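Long-range contacts in mannitol dehydrogenase (Helicobacter pylori, PDB 3TWO), which probably reduces cinnamaldehydes to cinnamyl alcohols, and the reverse, as a zinc-dependent dehydrogenase that binds NADP(H): residues L159-T164 and G186-M191; C42-H47 and P62-A67. All blocks are in the same frame, centred on the assembly; numbering follows the deposited sequence.

Contact 1: L159-T164 and G186-M191; sequences LCAGIT and GGLGSM. With ZN (zinc ion), chain G; NDP (NADPH dihydro-nicotinamide-adenine-dinucleotide phosphate), chain F.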
loop_
_atom_site.group_PDB
_atom_site.type_symbol
_atom_site.label_atom_id
_atom_site.label_comp_id
_atom_site.label_asym_id
_atom_site.label_seq_id
_atom_site.Cartn_x
_atom_site.Cartn_y
_atom_site.Cartn_z
ATOM N N LEU B 159 11.915 -11.701 -21.026
ATOM C CA LEU B 159 12.775 -11.950 -19.868
ATOM C C LEU B 159 12.692 -10.886 -18.808
ATOM O O LEU B 159 13.060 -11.154 -17.677
ATOM C CB LEU B 159 14.234 -12.235 -20.246
ATOM C CG LEU B 159 14.608 -13.656 -20.738
ATOM C CD1 LEU B 159 14.677 -14.577 -19.503
ATOM C CD2 LEU B 159 13.635 -14.210 -21.766
ATOM N N CYS B 160 12.241 -9.678 -19.148
ATOM C CA CYS B 160 11.997 -8.662 -18.102
ATOM C C CYS B 160 10.639 -8.012 -18.191
ATOM O O CYS B 160 9.888 -8.113 -17.275
ATOM C CB CYS B 160 13.028 -7.558 -18.107
ATOM S SG CYS B 160 12.691 -6.437 -16.746
ATOM N N ALA B 161 10.324 -7.325 -19.273
ATOM C CA ALA B 161 8.933 -6.844 -19.504
ATOM C C ALA B 161 7.832 -7.882 -19.300
ATOM O O ALA B 161 6.768 -7.593 -18.699
ATOM C CB ALA B 161 8.801 -6.230 -20.929
ATOM N N GLY B 162 8.058 -9.076 -19.840
ATOM C CA GLY B 162 7.076 -10.168 -19.703
ATOM C C GLY B 162 6.875 -10.612 -18.238
ATOM O O GLY B 162 5.793 -10.489 -17.737
ATOM N N ILE B 163 7.918 -11.105 -17.554
ATOM C CA ILE B 163 7.723 -11.509 -16.145
ATOM C C ILE B 163 7.229 -10.369 -15.214
ATOM O O ILE B 163 6.419 -10.602 -14.347
ATOM C CB ILE B 163 8.957 -12.177 -15.504
ATOM C CG1 ILE B 163 8.555 -12.675 -14.098
ATOM C CG2 ILE B 163 10.221 -11.156 -15.408
ATOM C CD1 ILE B 163 7.477 -13.746 -14.090
ATOM N N THR B 164 7.744 -9.153 -15.398
ATOM C CA THR B 164 7.478 -8.090 -14.457
ATOM C C THR B 164 5.987 -7.737 -14.447
ATOM O O THR B 164 5.454 -7.259 -13.413
ATOM C CB THR B 164 8.317 -6.825 -14.735
ATOM O OG1 THR B 164 9.722 -7.145 -14.594
ATOM C CG2 THR B 164 7.965 -5.700 -13.722
ATOM N N GLY B 186 4.062 1.580 -22.619
ATOM C CA GLY B 186 5.371 1.427 -23.261
ATOM C C GLY B 186 5.730 -0.049 -23.356
ATOM O O GLY B 186 4.886 -0.892 -23.703
ATOM N N GLY B 187 6.981 -0.372 -23.059
ATOM C CA GLY B 187 7.420 -1.805 -23.094
ATOM C C GLY B 187 6.696 -2.677 -22.089
ATOM O O GLY B 187 6.043 -3.654 -22.475
ATOM N N LEU B 188 6.782 -2.345 -20.799
ATOM C CA LEU B 188 6.046 -3.108 -19.798
ATOM C C LEU B 188 4.522 -2.961 -20.020
ATOM O O LEU B 188 3.778 -3.963 -19.997
ATOM C CB LEU B 188 6.443 -2.709 -18.367
ATOM C CG LEU B 188 7.611 -3.502 -17.794
ATOM C CD1 LEU B 188 8.918 -3.240 -18.582
ATOM C CD2 LEU B 188 7.781 -3.095 -16.269
ATOM N N GLY B 189 4.076 -1.734 -20.288
ATOM C CA GLY B 189 2.650 -1.464 -20.422
ATOM C C GLY B 189 1.961 -2.349 -21.438
ATOM O O GLY B 189 0.923 -2.946 -21.168
ATOM N N SER B 190 2.495 -2.391 -22.650
ATOM C CA SER B 190 1.915 -3.245 -23.685
ATOM C C SER B 190 1.947 -4.743 -23.306
ATOM O O SER B 190 1.007 -5.482 -23.632
ATOM C CB SER B 190 2.630 -3.018 -25.037
ATOM O OG SER B 190 3.969 -3.443 -24.925
ATOM N N MET B 191 3.009 -5.231 -22.662
ATOM C CA MET B 191 2.927 -6.638 -22.138
ATOM C C MET B 191 1.757 -6.823 -21.128
ATOM O O MET B 191 1.025 -7.838 -21.179
ATOM C CB MET B 191 4.258 -7.081 -21.484
ATOM C CG MET B 191 5.367 -7.294 -22.489
ATOM S SD MET B 191 4.858 -8.252 -23.938
ATOM C CE MET B 191 4.373 -9.859 -23.298
HETATM ZN ZN ZN G . 14.026 -4.437 -16.800
HETATM P PA NDP F . 9.362 2.502 -21.522
HETATM O O1A NDP F . 9.618 3.941 -21.690
HETATM O O2A NDP F . 8.852 1.513 -22.637
HETATM O O5B NDP F . 7.779 2.803 -21.270
HETATM C C5B NDP F . 7.298 3.901 -20.325
HETATM C C4B NDP F . 5.928 4.362 -20.810
HETATM O O4B NDP F . 5.174 5.246 -19.880
HETATM C C3B NDP F . 6.105 5.129 -22.140
HETATM O O3B NDP F . 5.097 4.611 -23.089
HETATM C C2B NDP F . 5.787 6.592 -21.729
HETATM O O2B NDP F . 5.209 7.222 -22.888
HETATM C C1B NDP F . 4.670 6.399 -20.676
HETATM N N9A NDP F . 4.647 7.456 -19.639
HETATM C C8A NDP F . 5.727 8.133 -19.188
HETATM N N7A NDP F . 5.300 8.941 -18.230
HETATM C C5A NDP F . 3.989 8.781 -18.077
HETATM C C6A NDP F . 3.049 9.353 -17.239
HETATM N N6A NDP F . 3.353 10.322 -16.309
HETATM N N1A NDP F . 1.795 8.941 -17.387
HETATM C C2A NDP F . 1.428 8.011 -18.241
HETATM N N3A NDP F . 2.300 7.440 -19.038
HETATM C C4A NDP F . 3.584 7.831 -18.972
HETATM O O3 NDP F . 9.487 1.902 -20.067
HETATM P PN NDP F . 9.484 0.423 -19.688
HETATM O O1N NDP F . 8.166 -0.211 -19.920
HETATM O O2N NDP F . 10.719 -0.392 -20.155
HETATM O O5D NDP F . 9.720 0.538 -18.136
HETATM C C5D NDP F . 8.818 1.467 -17.361
HETATM C C4D NDP F . 9.347 1.635 -15.874
HETATM O O4D NDP F . 9.284 0.289 -15.366
HETATM C C3D NDP F . 10.817 2.112 -15.722
HETATM O O3D NDP F . 10.887 3.020 -14.588
HETATM C C2D NDP F . 11.550 0.771 -15.489
HETATM O O2D NDP F . 12.693 0.971 -14.732
HETATM C C1D NDP F . 10.504 0.035 -14.620
HETATM N N1N NDP F . 10.734 -1.443 -14.488
HETATM C C2N NDP F . 10.530 -2.034 -13.221
HETATM C C3N NDP F . 10.724 -3.394 -13.038
HETATM C C7N NDP F . 10.408 -4.009 -11.676
HETATM O O7N NDP F . 9.637 -3.439 -10.886
HETATM N N7N NDP F . 10.794 -5.272 -11.536
HETATM C C4N NDP F . 11.171 -4.183 -14.123
HETATM C C5N NDP F . 11.345 -3.611 -15.417
HETATM C C6N NDP F . 11.145 -2.259 -15.605
HETATM P P2B NDP F . 5.562 8.676 -23.343
HETATM O O1X NDP F . 5.893 8.518 -24.941
HETATM O O2X NDP F . 4.482 9.594 -22.968
HETATM O O3X NDP F . 6.942 9.068 -22.657
#
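Ala161 turns its methyl group into the first turn of the neighbouring helix and is gripped there by Leu188 and Met191, where helix 158-171 packs on the nucleotide-binding helix of the Rossmann fold. A glycine-rich turn of GxGxxG type leads into that helix, with Gly186 as N-cap and Gly189 in its first turn, and the two short segments cross at -49° with their axes 8.5 Å apart. Alanine suits the crossing: Ala161 CB lies 3.8 Å from Leu188 CD1 and 3.9 Å from Met191 CG, so its small side chain lets the backbones come close while still filling the groove. Met191 leaves its helix with CG anti to the carbonyl carbon (chi1 -71°), which lays CB and CG alongside Ala161; bends at chi2 and chi3 then bring CE back toward Gly162.

Leu188 reaches across with its two branches doing different work. CD1 rests against the backbone and methyl of Ala161, whereas CD2 meets CG2 of Thr164 at 3.6 Å and also touches the nicotinamide ring of NADPH. A branched apolar residue thus serves both the helix packing and the wall of the cofactor pocket. Gly186 has no side chain, which leaves room beside its backbone for O5B of NADPH, the ester oxygen between phosphate and ribose. Two nearly straight bonds hold the phosphates, from Gly187 N to O2A and from Leu188 N to O1N of NADPH, each 2.7 Å long, and the helix N-terminus probably adds a favourable field.

Cys160 points SG, anti to its backbone N, at the zinc ion. One turn later, Thr164 OG1 touches C4N of NADPH, the hydride-carrying carbon, at 3.3 Å, and donates to Cys160 O at 2.9 Å from 40° above the carbonyl plane.

Contact 2: C42-H47 and P62-A67; sequences CHSDIH and PGHEIA. With ZN (zinc ion), chain G; NDP (NADPH dihydro-nicotinamide-adenine-dinucleotide phosphate), chain F.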
loop_
_atom_site.group_PDB
_atom_site.type_symbol
_atom_site.label_atom_id
_atom_site.label_comp_id
_atom_site.label_asym_id
_atom_site.label_seq_id
_atom_site.Cartn_x
_atom_site.Cartn_y
_atom_site.Cartn_z
ATOM N N CYS B 42 15.385 -2.182 -21.884
ATOM C CA CYS B 42 14.359 -1.887 -20.924
ATOM C C CYS B 42 14.636 -0.429 -20.431
ATOM O O CYS B 42 15.779 -0.008 -20.414
ATOM C CB CYS B 42 14.550 -2.887 -19.773
ATOM S SG CYS B 42 13.506 -2.531 -18.333
ATOM N N HIS B 43 13.623 0.285 -19.974
ATOM C CA HIS B 43 13.859 1.643 -19.397
ATOM C C HIS B 43 14.721 1.609 -18.107
ATOM O O HIS B 43 15.353 2.601 -17.762
ATOM C CB HIS B 43 12.531 2.386 -19.143
ATOM C CG HIS B 43 12.609 3.883 -19.261
ATOM N ND1 HIS B 43 13.427 4.668 -18.462
ATOM C CD2 HIS B 43 11.880 4.752 -20.013
ATOM C CE1 HIS B 43 13.254 5.949 -18.769
ATOM N NE2 HIS B 43 12.306 6.027 -19.696
ATOM N N SER B 44 14.735 0.476 -17.412
ATOM C CA SER B 44 15.703 0.258 -16.309
ATOM C C SER B 44 17.127 0.422 -16.789
ATOM O O SER B 44 18.019 0.872 -16.007
ATOM C CB SER B 44 15.562 -1.174 -15.720
ATOM O OG SER B 44 14.244 -1.336 -15.222
ATOM N N ASP B 45 17.382 0.051 -18.054
ATOM C CA ASP B 45 18.729 0.214 -18.609
ATOM C C ASP B 45 19.160 1.713 -18.557
ATOM O O ASP B 45 20.319 2.069 -18.252
ATOM C CB ASP B 45 18.788 -0.294 -20.052
ATOM C CG ASP B 45 18.520 -1.812 -20.171
ATOM O OD1 ASP B 45 18.488 -2.576 -19.181
ATOM O OD2 ASP B 45 18.350 -2.269 -21.306
ATOM N N ILE B 46 18.201 2.566 -18.895
ATOM C CA ILE B 46 18.438 3.988 -19.022
ATOM C C ILE B 46 18.567 4.615 -17.623
ATOM O O ILE B 46 19.493 5.429 -17.405
ATOM C CB ILE B 46 17.247 4.680 -19.721
ATOM C CG1 ILE B 46 17.007 4.076 -21.104
ATOM C CG2 ILE B 46 17.508 6.201 -19.812
ATOM C CD1 ILE B 46 15.695 4.575 -21.769
ATOM N N HIS B 47 17.632 4.270 -16.715
ATOM C CA HIS B 47 17.689 4.731 -15.327
ATOM C C HIS B 47 19.083 4.367 -14.737
ATOM O O HIS B 47 19.719 5.214 -14.041
ATOM C CB HIS B 47 16.609 4.067 -14.460
ATOM C CG HIS B 47 15.179 4.443 -14.795
ATOM N ND1 HIS B 47 14.735 5.753 -14.860
ATOM C CD2 HIS B 47 14.071 3.669 -15.009
ATOM C CE1 HIS B 47 13.431 5.780 -15.136
ATOM N NE2 HIS B 47 12.998 4.529 -15.178
ATOM N N PRO B 62 24.510 -2.271 -19.871
ATOM C CA PRO B 62 23.170 -2.678 -19.438
ATOM C C PRO B 62 22.590 -3.785 -20.328
ATOM O O PRO B 62 23.331 -4.375 -21.170
ATOM C CB PRO B 62 22.338 -1.377 -19.555
ATOM C CG PRO B 62 23.355 -0.267 -19.741
ATOM C CD PRO B 62 24.493 -0.944 -20.491
ATOM N N GLY B 63 21.278 -4.034 -20.162
ATOM C CA GLY B 63 20.591 -5.068 -20.898
ATOM C C GLY B 63 20.359 -6.298 -20.068
ATOM O O GLY B 63 21.308 -6.946 -19.615
ATOM N N HIS B 64 19.085 -6.567 -19.765
ATOM C CA HIS B 64 18.727 -7.777 -19.029
ATOM C C HIS B 64 17.504 -8.409 -19.656
ATOM O O HIS B 64 16.714 -9.010 -18.973
ATOM C CB HIS B 64 18.567 -7.542 -17.510
ATOM C CG HIS B 64 17.617 -6.441 -17.141
ATOM N ND1 HIS B 64 17.684 -5.795 -15.924
ATOM C CD2 HIS B 64 16.607 -5.842 -17.835
ATOM C CE1 HIS B 64 16.767 -4.837 -15.881
ATOM N NE2 HIS B 64 16.106 -4.848 -17.029
ATOM N N GLU B 65 17.391 -8.302 -20.977
ATOM C CA GLU B 65 16.424 -9.060 -21.758
ATOM C C GLU B 65 17.199 -9.812 -22.826
ATOM O O GLU B 65 17.496 -9.278 -23.912
ATOM C CB GLU B 65 15.363 -8.105 -22.347
ATOM C CG GLU B 65 14.563 -7.445 -21.219
ATOM C CD GLU B 65 13.458 -6.539 -21.718
ATOM O OE1 GLU B 65 13.534 -6.103 -22.870
ATOM O OE2 GLU B 65 12.496 -6.274 -20.968
ATOM N N ILE B 66 17.596 -11.039 -22.501
ATOM C CA ILE B 66 18.588 -11.691 -23.307
ATOM C C ILE B 66 18.022 -12.981 -23.922
ATOM O O ILE B 66 17.445 -13.824 -23.208
ATOM C CB ILE B 66 19.849 -12.014 -22.452
ATOM C CG1 ILE B 66 20.590 -10.714 -22.024
ATOM C CG2 ILE B 66 20.789 -12.984 -23.200
ATOM C CD1 ILE B 66 21.388 -10.919 -20.737
ATOM N N ALA B 67 18.156 -13.131 -25.236
ATOM C CA ALA B 67 17.799 -14.414 -25.866
ATOM C C ALA B 67 19.006 -14.876 -26.667
ATOM O O ALA B 67 19.633 -14.051 -27.392
ATOM C CB ALA B 67 16.562 -14.283 -26.760
HETATM ZN ZN ZN G . 14.026 -4.437 -16.800
HETATM P PA NDP F . 9.362 2.502 -21.522
HETATM O O1A NDP F . 9.618 3.941 -21.690
HETATM O O2A NDP F . 8.852 1.513 -22.637
HETATM O O5B NDP F . 7.779 2.803 -21.270
HETATM C C5B NDP F . 7.298 3.901 -20.325
HETATM C C4B NDP F . 5.928 4.362 -20.810
HETATM O O4B NDP F . 5.174 5.246 -19.880
HETATM C C3B NDP F . 6.105 5.129 -22.140
HETATM O O3B NDP F . 5.097 4.611 -23.089
HETATM C C2B NDP F . 5.787 6.592 -21.729
HETATM O O2B NDP F . 5.209 7.222 -22.888
HETATM C C1B NDP F . 4.670 6.399 -20.676
HETATM N N9A NDP F . 4.647 7.456 -19.639
HETATM C C8A NDP F . 5.727 8.133 -19.188
HETATM N N7A NDP F . 5.300 8.941 -18.230
HETATM C C5A NDP F . 3.989 8.781 -18.077
HETATM C C6A NDP F . 3.049 9.353 -17.239
HETATM N N6A NDP F . 3.353 10.322 -16.309
HETATM N N1A NDP F . 1.795 8.941 -17.387
HETATM C C2A NDP F . 1.428 8.011 -18.241
HETATM N N3A NDP F . 2.300 7.440 -19.038
HETATM C C4A NDP F . 3.584 7.831 -18.972
HETATM O O3 NDP F . 9.487 1.902 -20.067
HETATM P PN NDP F . 9.484 0.423 -19.688
HETATM O O1N NDP F . 8.166 -0.211 -19.920
HETATM O O2N NDP F . 10.719 -0.392 -20.155
HETATM O O5D NDP F . 9.720 0.538 -18.136
HETATM C C5D NDP F . 8.818 1.467 -17.361
HETATM C C4D NDP F . 9.347 1.635 -15.874
HETATM O O4D NDP F . 9.284 0.289 -15.366
HETATM C C3D NDP F . 10.817 2.112 -15.722
HETATM O O3D NDP F . 10.887 3.020 -14.588
HETATM C C2D NDP F . 11.550 0.771 -15.489
HETATM O O2D NDP F . 12.693 0.971 -14.732
HETATM C C1D NDP F . 10.504 0.035 -14.620
HETATM N N1N NDP F . 10.734 -1.443 -14.488
HETATM C C2N NDP F . 10.530 -2.034 -13.221
HETATM C C3N NDP F . 10.724 -3.394 -13.038
HETATM C C7N NDP F . 10.408 -4.009 -11.676
HETATM O O7N NDP F . 9.637 -3.439 -10.886
HETATM N N7N NDP F . 10.794 -5.272 -11.536
HETATM C C4N NDP F . 11.171 -4.183 -14.123
HETATM C C5N NDP F . 11.345 -3.611 -15.417
HETATM C C6N NDP F . 11.145 -2.259 -15.605
HETATM P P2B NDP F . 5.562 8.676 -23.343
HETATM O O1X NDP F . 5.893 8.518 -24.941
HETATM O O2X NDP F . 4.482 9.594 -22.968
HETATM O O3X NDP F . 6.942 9.068 -22.657
#
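Cys42 and His64 meet at the zinc ion, which Cys42 SG binds at 2.5 Å and His64 NE2 at 2.1 Å; Cys160 supplies a third protein ligand. The Cys42 sulfur lies at the imidazole edge, in its plane. His64 carries CG between its backbone N and carbonyl carbon (chi1 54°), which swings the ring toward helix 43-49, with Asp45 OD1 3.9 Å above one ring face, offset toward the rim.

Hydrogen bonds from backbone N-H groups to side chains hold this site, in the GroES-like catalytic domain of zinc-dependent alcohol dehydrogenases. Cys42 and Asp45 form a capping box at the helix start: Cys42 N gives to Asp45 OD2 at 3.0 Å, from above the carboxylate plane, and Ser44 N gives to Cys42 SG. Asp45 OD1 takes only a weak bond from Gly63 N at 3.3 Å, in the turn before strand 65-73. Glycine suits position 63, where phi 102° and psi 112° would jam a CB against the preceding carbonyl oxygen. Glu65, extended beyond CG, brings OE2 near Cys42 CB; that oxygen accepts from Ala161 N, and OE1 forms a salt bridge with Arg338.

Van der Waals contacts are few: Pro62 CB crosses Asp45 CB at 3.7 Å, and Ser44 CB lies against His64 CE1. Toward NADPH, His43 N donates to O2N, Ser44 OG pairs with ribose O2D at 2.8 Å, and His47 NE2 with O3D at 2.7 Å.

In the fold
The two contacts come in series along the chain, contact 2 closing before contact 1 opens, and their centres lie about 11 Å apart. Contact 2 joins helix 43-49 to strand 65-73 of the mixed sheet in the GroES-like part; contact 1 pairs helix 158-171 with helix 187-198, which follows strand 179-183 of the parallel Rossmann sheet. They share the zinc ion and one NADPH, gripped at its diphosphate from both and at its nicotinamide ribose by contact 2. The bond between Glu65 and Ala161 links the strand of contact 2 directly to the helix of contact 1. Metal and nicotinamide are thereby brought together where the two parts of the subunit meet, as in other zinc-dependent alcohol dehydrogenases.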